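Local atomic coordinates of beta-xylosidase (Uncultured organism, PDB entry 4MLG), a protein that probably hydrolyses beta-1,4-xylosidic bonds to release xylose units, as a calcium-containing beta-xylosidase of glycoside hydrolase family 43. Residues 20-25 with 93-98; 153-158 with 171-176; 262-267 with 284-289; 275-280 with 308-313. All coordinates share one frame; numbering follows the deposited sequence.

Interaction 1: 20-25 with 93-98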
loop_
_atom_site.group_PDB
_atom_site.type_symbol
_atom_site.label_atom_id
_atom_site.label_comp_id
_atom_site.label_asym_id
_atom_site.label_seq_id
_atom_site.Cartn_x
_atom_site.Cartn_y
_atom_site.Cartn_z
ATOM N N VAL A 20 23.195 19.265 11.518
ATOM C CA VAL A 20 24.330 19.498 12.399
ATOM C C VAL A 20 24.265 18.598 13.628
ATOM O O VAL A 20 23.426 18.789 14.510
ATOM C CB VAL A 20 24.409 20.968 12.845
ATOM C CG1 VAL A 20 25.670 21.202 13.659
ATOM C CG2 VAL A 20 24.378 21.886 11.636
ATOM N N PHE A 21 25.157 17.614 13.675
ATOM C CA PHE A 21 25.219 16.680 14.790
ATOM C C PHE A 21 26.610 16.706 15.411
ATOM O O PHE A 21 27.607 16.557 14.706
ATOM C CB PHE A 21 24.893 15.263 14.313
ATOM C CG PHE A 21 23.494 15.104 13.789
ATOM C CD1 PHE A 21 22.421 15.682 14.448
ATOM C CD2 PHE A 21 23.254 14.380 12.632
ATOM C CE1 PHE A 21 21.130 15.534 13.966
ATOM C CE2 PHE A 21 21.967 14.230 12.145
ATOM C CZ PHE A 21 20.904 14.807 12.813
ATOM N N ASN A 22 26.667 16.897 16.727
ATOM C CA ASN A 22 27.932 16.930 17.459
ATOM C C ASN A 22 28.918 17.950 16.895
ATOM O O ASN A 22 30.100 17.650 16.722
ATOM C CB ASN A 22 28.578 15.540 17.495
ATOM C CG ASN A 22 27.721 14.514 18.214
ATOM O OD1 ASN A 22 27.005 14.840 19.160
ATOM N ND2 ASN A 22 27.791 13.264 17.766
ATOM N N ASP A 23 28.413 19.148 16.600
ATOM C CA ASP A 23 29.206 20.230 16.011
ATOM C C ASP A 23 29.824 19.856 14.664
ATOM O O ASP A 23 30.760 20.504 14.194
ATOM C CB ASP A 23 30.280 20.723 16.985
ATOM C CG ASP A 23 29.692 21.277 18.265
ATOM O OD1 ASP A 23 28.471 21.546 18.288
ATOM O OD2 ASP A 23 30.447 21.446 19.243
ATOM N N LYS A 24 29.288 18.805 14.052
ATOM C CA LYS A 24 29.708 18.370 12.728
ATOM C C LYS A 24 28.520 18.453 11.783
ATOM O O LYS A 24 27.376 18.281 12.199
ATOM C CB LYS A 24 30.229 16.933 12.776
ATOM C CG LYS A 24 31.673 16.794 13.222
ATOM C CD LYS A 24 32.066 15.328 13.330
ATOM C CE LYS A 24 33.546 15.126 13.049
ATOM N NZ LYS A 24 33.881 15.449 11.633
ATOM N N LEU A 25 28.790 18.717 10.510
ATOM C CA LEU A 25 27.729 18.776 9.515
ATOM C C LEU A 25 27.645 17.469 8.734
ATOM O O LEU A 25 28.554 17.129 7.979
ATOM C CB LEU A 25 27.947 19.953 8.563
ATOM C CG LEU A 25 26.924 20.104 7.435
ATOM C CD1 LEU A 25 26.471 21.550 7.316
ATOM C CD2 LEU A 25 27.505 19.613 6.117
ATOM N N GLY A 93 18.014 10.048 21.904
ATOM C CA GLY A 93 19.384 9.570 21.860
ATOM C C GLY A 93 19.684 8.707 20.648
ATOM O O GLY A 93 20.758 8.114 20.551
ATOM N N LYS A 94 18.736 8.634 19.718
ATOM C CA LYS A 94 18.920 7.833 18.511
ATOM C C LYS A 94 18.643 8.636 17.243
ATOM O O LYS A 94 18.007 9.689 17.288
ATOM C CB LYS A 94 18.037 6.583 18.555
ATOM C CG LYS A 94 18.423 5.594 19.643
ATOM C CD LYS A 94 17.515 4.374 19.635
ATOM C CE LYS A 94 16.077 4.754 19.947
ATOM N NZ LYS A 94 15.941 5.384 21.290
ATOM N N TYR A 95 19.127 8.129 16.113
ATOM C CA TYR A 95 18.940 8.796 14.829
ATOM C C TYR A 95 17.980 8.008 13.942
ATOM O O TYR A 95 18.221 6.842 13.628
ATOM C CB TYR A 95 20.285 8.991 14.125
ATOM C CG TYR A 95 21.238 9.911 14.859
ATOM C CD1 TYR A 95 21.366 11.247 14.494
ATOM C CD2 TYR A 95 22.008 9.445 15.916
ATOM C CE1 TYR A 95 22.237 12.091 15.162
ATOM C CE2 TYR A 95 22.878 10.281 16.591
ATOM C CZ TYR A 95 22.990 11.601 16.208
ATOM O OH TYR A 95 23.859 12.434 16.879
ATOM N N TYR A 96 16.888 8.654 13.547
ATOM C CA TYR A 96 15.862 8.007 12.741
ATOM C C TYR A 96 15.940 8.446 11.285
ATOM O O TYR A 96 15.702 9.612 10.965
ATOM C CB TYR A 96 14.472 8.314 13.302
ATOM C CG TYR A 96 14.242 7.776 14.698
ATOM C CD1 TYR A 96 13.686 6.519 14.893
ATOM C CD2 TYR A 96 14.581 8.523 15.818
ATOM C CE1 TYR A 96 13.474 6.021 16.163
ATOM C CE2 TYR A 96 14.374 8.033 17.093
ATOM C CZ TYR A 96 13.819 6.781 17.260
ATOM O OH TYR A 96 13.607 6.283 18.526
ATOM N N MET A 97 16.280 7.510 10.405
ATOM C CA MET A 97 16.326 7.794 8.975
ATOM C C MET A 97 14.999 7.450 8.310
ATOM O O MET A 97 14.510 6.327 8.427
ATOM C CB MET A 97 17.459 7.020 8.301
ATOM C CG MET A 97 17.455 7.135 6.785
ATOM S SD MET A 97 18.800 6.224 6.006
ATOM C CE MET A 97 20.225 7.090 6.661
ATOM N N TYR A 98 14.418 8.421 7.615
ATOM C CA TYR A 98 13.155 8.207 6.921
ATOM C C TYR A 98 13.369 8.159 5.413
ATOM O O TYR A 98 13.675 9.172 4.784
ATOM C CB TYR A 98 12.146 9.295 7.292
ATOM C CG TYR A 98 11.722 9.253 8.742
ATOM C CD1 TYR A 98 10.549 8.619 9.123
ATOM C CD2 TYR A 98 12.501 9.838 9.733
ATOM C CE1 TYR A 98 10.156 8.578 10.446
ATOM C CE2 TYR A 98 12.117 9.801 11.059
ATOM C CZ TYR A 98 10.945 9.168 11.409
ATOM O OH TYR A 98 10.558 9.126 12.727
#
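Both rings of the F21–Y95 pair leave the backbone in the same way: CG lies anti to the carbonyl carbon and beside the backbone N, with chi1 -64° in F21 and again in Y95. From CA atoms 10.1 Å apart, this sends the F21 and Y95 side chains past one another in opposite directions. The result is a T-shaped (edge-to-face) pair, with ring planes 77° apart and centroids 4.8 Å apart. Y95 supplies the edge: its CE1 stands over the centre of the F21 ring, 3.5 Å from F21 CG. F21 begins a type I' turn (N22 and D23 at positive phi), and K24 N to F21 O (2.9 Å) closes a tight beta hairpin. In the beta-propeller this hairpin belongs to the blade built around strand 24-32, whereas Y95 lies in the next sheet, on strand 94-102, so the pair bridges two blades. With an alanine in place of F21, the Y95 edge would probably lose the face it points into and a gap would open between the blades. F90 and P118 touch both rings. Beside the pair, N22 ND2 approaches Y95 OH to 4.1 Å, without a hydrogen bond.

Interaction 2: 153-158 with 171-176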
loop_
_atom_site.group_PDB
_atom_site.type_symbol
_atom_site.label_atom_id
_atom_site.label_comp_id
_atom_site.label_asym_id
_atom_site.label_seq_id
_atom_site.Cartn_x
_atom_site.Cartn_y
_atom_site.Cartn_z
ATOM N N GLY A 153 5.139 14.493 -3.550
ATOM C CA GLY A 153 5.860 14.638 -4.802
ATOM C C GLY A 153 4.993 14.297 -5.999
ATOM O O GLY A 153 4.412 13.216 -6.061
ATOM N N LEU A 154 4.907 15.218 -6.955
ATOM C CA LEU A 154 4.063 15.023 -8.133
ATOM C C LEU A 154 4.585 13.954 -9.087
ATOM O O LEU A 154 5.752 13.565 -9.030
ATOM C CB LEU A 154 3.885 16.339 -8.894
ATOM C CG LEU A 154 3.000 17.397 -8.236
ATOM C CD1 LEU A 154 2.794 18.581 -9.171
ATOM C CD2 LEU A 154 1.667 16.793 -7.819
ATOM N N TRP A 155 3.692 13.485 -9.957
ATOM C CA TRP A 155 4.034 12.576 -11.051
ATOM C C TRP A 155 4.603 11.239 -10.576
ATOM O O TRP A 155 3.856 10.347 -10.175
ATOM C CB TRP A 155 4.984 13.259 -12.043
ATOM C CG TRP A 155 4.411 14.505 -12.667
ATOM C CD1 TRP A 155 3.166 15.032 -12.462
ATOM C CD2 TRP A 155 5.065 15.376 -13.599
ATOM N NE1 TRP A 155 3.008 16.176 -13.205
ATOM C CE2 TRP A 155 4.158 16.409 -13.913
ATOM C CE3 TRP A 155 6.328 15.384 -14.198
ATOM C CZ2 TRP A 155 4.474 17.439 -14.799
ATOM C CZ3 TRP A 155 6.641 16.407 -15.078
ATOM C CH2 TRP A 155 5.717 17.419 -15.370
ATOM N N GLY A 156 5.924 11.106 -10.625
ATOM C CA GLY A 156 6.586 9.881 -10.211
ATOM C C GLY A 156 6.448 9.622 -8.724
ATOM O O GLY A 156 6.623 8.493 -8.260
ATOM N N GLY A 157 6.124 10.673 -7.976
ATOM C CA GLY A 157 5.973 10.573 -6.536
ATOM C C GLY A 157 4.610 10.066 -6.103
ATOM O O GLY A 157 4.366 9.869 -4.913
ATOM N N GLN A 158 3.721 9.874 -7.074
ATOM C CA GLN A 158 2.414 9.256 -6.846
ATOM C C GLN A 158 1.498 10.048 -5.914
ATOM O O GLN A 158 0.509 9.511 -5.415
ATOM C CB GLN A 158 2.577 7.822 -6.323
ATOM C CG GLN A 158 3.422 6.926 -7.213
ATOM C CD GLN A 158 3.748 5.597 -6.560
ATOM O OE1 GLN A 158 3.456 5.383 -5.383
ATOM N NE2 GLN A 158 4.357 4.696 -7.322
ATOM N N ALA A 171 -5.658 7.958 -10.817
ATOM C CA ALA A 171 -4.902 9.161 -10.482
ATOM C C ALA A 171 -5.512 10.398 -11.132
ATOM O O ALA A 171 -6.080 10.321 -12.222
ATOM C CB ALA A 171 -3.449 9.005 -10.894
ATOM N N LEU A 172 -5.396 11.537 -10.457
ATOM C CA LEU A 172 -5.982 12.772 -10.958
ATOM C C LEU A 172 -5.066 13.969 -10.722
ATOM O O LEU A 172 -4.744 14.302 -9.582
ATOM C CB LEU A 172 -7.344 13.018 -10.302
ATOM C CG LEU A 172 -8.189 14.155 -10.879
ATOM C CD1 LEU A 172 -8.675 13.797 -12.275
ATOM C CD2 LEU A 172 -9.360 14.485 -9.964
ATOM N N LEU A 173 -4.647 14.610 -11.808
ATOM C CA LEU A 173 -3.834 15.817 -11.721
ATOM C C LEU A 173 -4.688 17.050 -11.997
ATOM O O LEU A 173 -5.274 17.173 -13.072
ATOM C CB LEU A 173 -2.667 15.754 -12.710
ATOM C CG LEU A 173 -1.455 14.917 -12.298
ATOM C CD1 LEU A 173 -0.513 14.716 -13.475
ATOM C CD2 LEU A 173 -0.723 15.579 -11.140
ATOM N N PRO A 174 -4.766 17.965 -11.018
ATOM C CA PRO A 174 -5.538 19.202 -11.184
ATOM C C PRO A 174 -4.997 20.036 -12.343
ATOM O O PRO A 174 -3.802 19.973 -12.628
ATOM C CB PRO A 174 -5.332 19.927 -9.847
ATOM C CG PRO A 174 -4.103 19.314 -9.253
ATOM C CD PRO A 174 -4.103 17.892 -9.706
ATOM N N GLU A 175 -5.866 20.795 -13.007
ATOM C CA GLU A 175 -5.459 21.575 -14.174
ATOM C C GLU A 175 -5.871 23.042 -14.087
ATOM O O GLU A 175 -6.946 23.367 -13.585
ATOM C CB GLU A 175 -6.042 20.968 -15.454
ATOM C CG GLU A 175 -5.499 19.598 -15.823
ATOM C CD GLU A 175 -6.117 19.059 -17.101
ATOM O OE1 GLU A 175 -7.214 19.526 -17.474
ATOM O OE2 GLU A 175 -5.506 18.173 -17.735
ATOM N N GLY A 176 -5.007 23.920 -14.591
ATOM C CA GLY A 176 -5.325 25.331 -14.731
ATOM C C GLY A 176 -5.679 26.062 -13.449
ATOM O O GLY A 176 -4.881 26.125 -12.516
#
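L173 comes obliquely to the five-membered ring of the W155 indole: L173 CD1 is 3.8 Å from W155 NE1, and W155 CD1 lies at a like distance from the same methyl. The second methyl, L173 CD2, is 4.1 Å from W155 CD1, so both branches of the leucine bear on this corner of the indole. Elsewhere the indole forms an edge-to-face pair with F222, and a sulfate ion, probably from the crystallisation liquor, lies about 5 Å from the W155 side chain. W155 and L173 cross at about a right angle. The CB of W155 is directed away from 171-176; chi1 of -60°, with CG beside the backbone N, folds the indole back towards L173. L154 adds a looser contact, its CD2 4.3 Å from L173 CD2, while its side chain also touches F222 and R220. No hydrogen bond joins the segments, and with 108 Å² buried in all, the contact is a modest apolar one. Local bonds shape 153-158 instead: G157 N to L154 O and Q158 N to W155 O, each 3.1 Å, form a short 3-10 turn at 156-157. Further along, A171 makes backbone hydrogen bonds to the second subunit. The contact joins two parts of a long loop connection between strands 147-151 and 184-188, neighbouring antiparallel strands of the beta-propeller.

Interaction 3: 262-267 with 284-289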
loop_
_atom_site.group_PDB
_atom_site.type_symbol
_atom_site.label_atom_id
_atom_site.label_comp_id
_atom_site.label_asym_id
_atom_site.label_seq_id
_atom_site.Cartn_x
_atom_site.Cartn_y
_atom_site.Cartn_z
ATOM N N GLY A 262 9.310 33.944 -2.779
ATOM C CA GLY A 262 10.148 34.126 -3.949
ATOM C C GLY A 262 10.909 32.891 -4.390
ATOM O O GLY A 262 10.475 31.761 -4.165
ATOM N N VAL A 263 12.053 33.117 -5.027
ATOM C CA VAL A 263 12.869 32.036 -5.564
ATOM C C VAL A 263 14.228 31.989 -4.873
ATOM O O VAL A 263 14.921 33.002 -4.785
ATOM C CB VAL A 263 13.083 32.207 -7.083
ATOM C CG1 VAL A 263 14.007 31.123 -7.627
ATOM C CG2 VAL A 263 11.748 32.195 -7.813
ATOM N N ILE A 264 14.604 30.814 -4.379
ATOM C CA ILE A 264 15.916 30.637 -3.767
ATOM C C ILE A 264 16.951 30.275 -4.826
ATOM O O ILE A 264 18.058 30.815 -4.836
ATOM C CB ILE A 264 15.902 29.535 -2.689
ATOM C CG1 ILE A 264 14.869 29.848 -1.607
ATOM C CG2 ILE A 264 17.279 29.375 -2.063
ATOM C CD1 ILE A 264 14.879 28.859 -0.458
ATOM N N LEU A 265 16.580 29.364 -5.721
ATOM C CA LEU A 265 17.505 28.865 -6.732
ATOM C C LEU A 265 16.901 28.860 -8.136
ATOM O O LEU A 265 15.856 28.256 -8.374
ATOM C CB LEU A 265 17.976 27.455 -6.365
ATOM C CG LEU A 265 19.116 26.879 -7.205
ATOM C CD1 LEU A 265 20.381 27.695 -7.001
ATOM C CD2 LEU A 265 19.354 25.415 -6.865
ATOM N N THR A 266 17.574 29.542 -9.060
ATOM C CA THR A 266 17.203 29.535 -10.472
ATOM C C THR A 266 17.574 28.174 -11.074
ATOM O O THR A 266 18.335 27.427 -10.457
ATOM C CB THR A 266 17.928 30.669 -11.224
ATOM O OG1 THR A 266 19.345 30.506 -11.094
ATOM C CG2 THR A 266 17.524 32.023 -10.661
ATOM N N PRO A 267 17.029 27.837 -12.263
ATOM C CA PRO A 267 17.314 26.542 -12.895
ATOM C C PRO A 267 18.793 26.168 -12.954
ATOM O O PRO A 267 19.643 27.026 -13.185
ATOM C CB PRO A 267 16.764 26.727 -14.308
ATOM C CG PRO A 267 15.608 27.631 -14.120
ATOM C CD PRO A 267 16.001 28.584 -13.016
ATOM N N TRP A 284 24.713 30.428 6.768
ATOM C CA TRP A 284 23.720 29.541 6.176
ATOM C C TRP A 284 24.199 29.016 4.827
ATOM O O TRP A 284 24.880 29.723 4.083
ATOM C CB TRP A 284 22.380 30.263 6.023
ATOM C CG TRP A 284 21.694 30.536 7.328
ATOM C CD1 TRP A 284 21.937 31.573 8.183
ATOM C CD2 TRP A 284 20.647 29.761 7.925
ATOM N NE1 TRP A 284 21.109 31.488 9.276
ATOM C CE2 TRP A 284 20.307 30.386 9.142
ATOM C CE3 TRP A 284 19.966 28.599 7.551
ATOM C CZ2 TRP A 284 19.314 29.888 9.986
ATOM C CZ3 TRP A 284 18.981 28.106 8.390
ATOM C CH2 TRP A 284 18.665 28.748 9.592
ATOM N N TYR A 285 23.844 27.772 4.519
ATOM C CA TYR A 285 24.266 27.142 3.273
ATOM C C TYR A 285 23.097 26.480 2.549
ATOM O O TYR A 285 22.186 25.944 3.180
ATOM C CB TYR A 285 25.366 26.111 3.540
ATOM C CG TYR A 285 26.619 26.702 4.143
ATOM C CD1 TYR A 285 27.637 27.193 3.334
ATOM C CD2 TYR A 285 26.786 26.775 5.520
ATOM C CE1 TYR A 285 28.784 27.738 3.879
ATOM C CE2 TYR A 285 27.929 27.318 6.075
ATOM C CZ TYR A 285 28.926 27.798 5.249
ATOM O OH TYR A 285 30.068 28.340 5.795
ATOM N N LEU A 286 23.127 26.527 1.221
ATOM C CA LEU A 286 22.120 25.855 0.410
ATOM C C LEU A 286 22.737 24.663 -0.309
ATOM O O LEU A 286 23.259 24.797 -1.416
ATOM C CB LEU A 286 21.510 26.820 -0.610
ATOM C CG LEU A 286 20.442 26.238 -1.543
ATOM C CD1 LEU A 286 19.184 25.883 -0.766
ATOM C CD2 LEU A 286 20.128 27.192 -2.686
ATOM N N PHE A 287 22.691 23.497 0.329
ATOM C CA PHE A 287 23.169 22.274 -0.299
ATOM C C PHE A 287 22.205 21.874 -1.408
ATOM O O PHE A 287 20.996 21.856 -1.201
ATOM C CB PHE A 287 23.283 21.145 0.726
ATOM C CG PHE A 287 24.342 21.373 1.768
ATOM C CD1 PHE A 287 25.608 20.832 1.616
ATOM C CD2 PHE A 287 24.070 22.123 2.900
ATOM C CE1 PHE A 287 26.583 21.039 2.572
ATOM C CE2 PHE A 287 25.042 22.331 3.859
ATOM C CZ PHE A 287 26.299 21.790 3.693
ATOM N N HIS A 288 22.742 21.565 -2.584
ATOM C CA HIS A 288 21.921 21.166 -3.724
ATOM C C HIS A 288 22.742 20.349 -4.715
ATOM O O HIS A 288 23.789 19.813 -4.357
ATOM C CB HIS A 288 21.306 22.393 -4.406
ATOM C CG HIS A 288 22.312 23.406 -4.859
ATOM N ND1 HIS A 288 23.035 24.183 -3.981
ATOM C CD2 HIS A 288 22.705 23.778 -6.101
ATOM C CE1 HIS A 288 23.835 24.985 -4.660
ATOM N NE2 HIS A 288 23.653 24.760 -5.949
ATOM N N HIS A 289 22.269 20.248 -5.955
ATOM C CA HIS A 289 23.001 19.505 -6.979
ATOM C C HIS A 289 22.744 20.000 -8.401
ATOM O O HIS A 289 21.740 20.658 -8.670
ATOM C CB HIS A 289 22.694 18.003 -6.889
ATOM C CG HIS A 289 21.264 17.651 -7.168
ATOM N ND1 HIS A 289 20.503 16.897 -6.300
ATOM C CD2 HIS A 289 20.459 17.935 -8.220
ATOM C CE1 HIS A 289 19.292 16.737 -6.802
ATOM N NE2 HIS A 289 19.238 17.360 -7.965
#
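I264 CG2 and L286 CD2 make the closest approach across this buried contact, at 3.6 Å, and the other methyl of the leucine, L286 CD1, is 4.2 Å from the same I264 CG2. L265 reaches in beside them: its CB lies 4.3 Å from L286 CD2, and its CD2 is 3.8 Å from H288 CD2, the two side chains crossing at a slant. That two successive residues point to the same strand is consistent with the classic beta bulge they form opposite I246, where the chain turns a corner. The imidazole of H288 is set by its own strand. With chi1 at 57°, its CG stands between the backbone N and the carbonyl carbon, which turns ND1 back to donate to L286 O (2.6 Å, N-H...O angle 152°). The oxygen lies almost in the ring plane, although the donor is tilted out of the plane of the L286 carbonyl. That bond fixes the ring's rotation and presents CD2 to L265. An alanine at H288 is likely to leave L286 O without this donor and L265 CD2 without this ring to pack on. Behind this shell, L308 touches I264, T273 touches L265, and K304 touches H288. No hydrogen bond crosses between the segments; the evidence is for side-chain packing between two sheets. Strand 258-265 belongs to the large mixed sheet and strand 283-290 to the last four-stranded sheet, and their largely apolar side chains meet as those of adjacent blades do in a beta-propeller.

Interaction 4: 275-280 with 308-313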
loop_
_atom_site.group_PDB
_atom_site.type_symbol
_atom_site.label_atom_id
_atom_site.label_comp_id
_atom_site.label_asym_id
_atom_site.label_seq_id
_atom_site.Cartn_x
_atom_site.Cartn_y
_atom_site.Cartn_z
ATOM N N HIS A 275 17.299 20.231 -2.583
ATOM C CA HIS A 275 18.070 21.045 -1.650
ATOM C C HIS A 275 17.850 20.719 -0.177
ATOM O O HIS A 275 17.059 19.844 0.178
ATOM C CB HIS A 275 17.709 22.509 -1.850
ATOM C CG HIS A 275 16.367 22.861 -1.292
ATOM N ND1 HIS A 275 15.196 22.350 -1.806
ATOM C CD2 HIS A 275 16.011 23.646 -0.249
ATOM C CE1 HIS A 275 14.174 22.816 -1.113
ATOM N NE2 HIS A 275 14.641 23.604 -0.160
ATOM N N SER A 276 18.562 21.461 0.666
ATOM C CA SER A 276 18.381 21.442 2.113
ATOM C C SER A 276 19.104 22.646 2.708
ATOM O O SER A 276 20.264 22.903 2.381
ATOM C CB SER A 276 18.925 20.148 2.721
ATOM O OG SER A 276 20.329 20.054 2.552
ATOM N N ILE A 277 18.417 23.383 3.575
ATOM C CA ILE A 277 18.978 24.593 4.169
ATOM C C ILE A 277 19.328 24.383 5.642
ATOM O O ILE A 277 18.512 23.885 6.418
ATOM C CB ILE A 277 18.004 25.778 4.038
ATOM C CG1 ILE A 277 17.569 25.946 2.580
ATOM C CG2 ILE A 277 18.642 27.054 4.563
ATOM C CD1 ILE A 277 16.606 27.083 2.354
ATOM N N VAL A 278 20.543 24.769 6.019
ATOM C CA VAL A 278 21.024 24.561 7.381
ATOM C C VAL A 278 22.072 25.610 7.752
ATOM O O VAL A 278 22.820 26.082 6.896
ATOM C CB VAL A 278 21.607 23.135 7.550
ATOM C CG1 VAL A 278 22.851 22.959 6.691
ATOM C CG2 VAL A 278 21.909 22.836 9.010
ATOM N N GLU A 279 22.106 25.989 9.026
ATOM C CA GLU A 279 23.101 26.934 9.519
ATOM C C GLU A 279 24.291 26.189 10.112
ATOM O O GLU A 279 24.120 25.280 10.926
ATOM C CB GLU A 279 22.486 27.856 10.576
ATOM C CG GLU A 279 23.449 28.894 11.138
ATOM C CD GLU A 279 22.828 29.734 12.240
ATOM O OE1 GLU A 279 21.854 29.266 12.867
ATOM O OE2 GLU A 279 23.311 30.862 12.479
ATOM N N PHE A 280 25.496 26.571 9.700
ATOM C CA PHE A 280 26.708 25.955 10.224
ATOM C C PHE A 280 27.798 26.999 10.448
ATOM O O PHE A 280 28.218 27.683 9.515
ATOM C CB PHE A 280 27.202 24.850 9.285
ATOM C CG PHE A 280 28.283 23.988 9.874
ATOM C CD1 PHE A 280 27.969 22.969 10.761
ATOM C CD2 PHE A 280 29.612 24.190 9.538
ATOM C CE1 PHE A 280 28.961 22.171 11.304
ATOM C CE2 PHE A 280 30.608 23.395 10.078
ATOM C CZ PHE A 280 30.282 22.384 10.962
ATOM N N LEU A 308 24.087 30.770 1.631
ATOM C CA LEU A 308 22.778 31.408 1.588
ATOM C C LEU A 308 22.746 32.623 2.509
ATOM O O LEU A 308 23.203 32.559 3.650
ATOM C CB LEU A 308 21.688 30.411 1.985
ATOM C CG LEU A 308 20.240 30.866 1.799
ATOM C CD1 LEU A 308 19.471 29.843 0.982
ATOM C CD2 LEU A 308 19.565 31.094 3.140
ATOM N N LYS A 309 22.208 33.730 2.009
ATOM C CA LYS A 309 22.172 34.970 2.777
ATOM C C LYS A 309 20.767 35.560 2.838
ATOM O O LYS A 309 19.995 35.452 1.885
ATOM C CB LYS A 309 23.152 35.990 2.194
ATOM C CG LYS A 309 24.609 35.569 2.291
ATOM C CD LYS A 309 25.527 36.609 1.673
ATOM C CE LYS A 309 26.986 36.198 1.795
ATOM N NZ LYS A 309 27.894 37.186 1.149
ATOM N N TYR A 310 20.444 36.184 3.965
ATOM C CA TYR A 310 19.123 36.767 4.163
ATOM C C TYR A 310 19.155 38.287 4.071
ATOM O O TYR A 310 20.170 38.919 4.369
ATOM C CB TYR A 310 18.550 36.364 5.525
ATOM C CG TYR A 310 18.365 34.877 5.723
ATOM C CD1 TYR A 310 17.215 34.235 5.282
ATOM C CD2 TYR A 310 19.334 34.118 6.365
ATOM C CE1 TYR A 310 17.041 32.877 5.468
ATOM C CE2 TYR A 310 19.168 32.761 6.555
ATOM C CZ TYR A 310 18.021 32.145 6.106
ATOM O OH TYR A 310 17.856 30.791 6.294
ATOM N N ASN A 311 18.035 38.864 3.655
ATOM C CA ASN A 311 17.850 40.305 3.705
ATOM C C ASN A 311 17.207 40.678 5.034
ATOM O O ASN A 311 16.459 39.882 5.602
ATOM C CB ASN A 311 16.985 40.772 2.535
ATOM C CG ASN A 311 17.687 40.628 1.201
ATOM O OD1 ASN A 311 18.873 40.934 1.076
ATOM N ND2 ASN A 311 16.959 40.154 0.197
ATOM N N PRO A 312 17.506 41.885 5.542
ATOM C CA PRO A 312 16.995 42.353 6.837
ATOM C C PRO A 312 15.475 42.254 6.984
ATOM O O PRO A 312 14.981 42.190 8.110
ATOM C CB PRO A 312 17.436 43.817 6.870
ATOM C CG PRO A 312 18.674 43.841 6.049
ATOM C CD PRO A 312 18.440 42.855 4.941
ATOM N N ASP A 313 14.746 42.232 5.871
ATOM C CA ASP A 313 13.292 42.104 5.924
ATOM C C ASP A 313 12.849 40.641 6.004
ATOM O O ASP A 313 11.654 40.345 5.981
ATOM C CB ASP A 313 12.632 42.801 4.728
ATOM C CG ASP A 313 12.788 42.023 3.435
ATOM O OD1 ASP A 313 13.875 41.454 3.205
ATOM O OD2 ASP A 313 11.818 41.979 2.649
#
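Extended at phi -108° and psi 131°, I277 faces L308 with their CA atoms 8.2 Å apart, and no backbone hydrogen bond joins the two segments. The spacing follows from the propeller blade they share: strand 283-290 lies between strands 276-280 and 302-308, and its backbone pairs on one side with V278, through Y285, and on the other with L308, through W284. I277 and L308 therefore meet across an intervening strand, on one face of the antiparallel sheet. The two branches of the isoleucine divide the work. CG1 sits beside the backbone N, and a fully extended chi2 of 180° carries CD1 forward to L308 CD1, 4.2 Å away. This is a loose apolar contact, and the whole interface covers just 88 Å². W284, on the middle strand, touches I277 and makes an edge-to-face pair with Y310, whose ring also stacks on Y230. From the mixed sheet, strand 223-230 adds contacts: W226 NE1 hydrogen-bonds to I277 O, and H228 packs on the I277 side chain. The other branch, I277 CG2, lies anti to the backbone N and meets the phenol of Y310 at its end, with Y310 OH 4.2 Å from that methyl.

Overall arrangement
Interactions 1 to 4 sample the propeller unevenly. Interactions 3 and 4, with centres about 9 Å apart, share the last four-stranded sheet, which the N-terminal strand 5-6 extends; their segments alternate along the chain, and W284 O to L308 N and Y285 N to V278 O are probable backbone hydrogen bonds between them. Interaction 1, earlier in the chain and centred about 20 Å from interaction 4, touches that sheet through V20 against V278 and L25 against F287, linking the first and last blades. Interaction 2 stands apart, its nearest atoms at least about 12 Å from the others. Interactions 1 and 3 join separate sheets, interaction 4 packs within one, and interaction 2 is a peripheral loop contact near the second subunit.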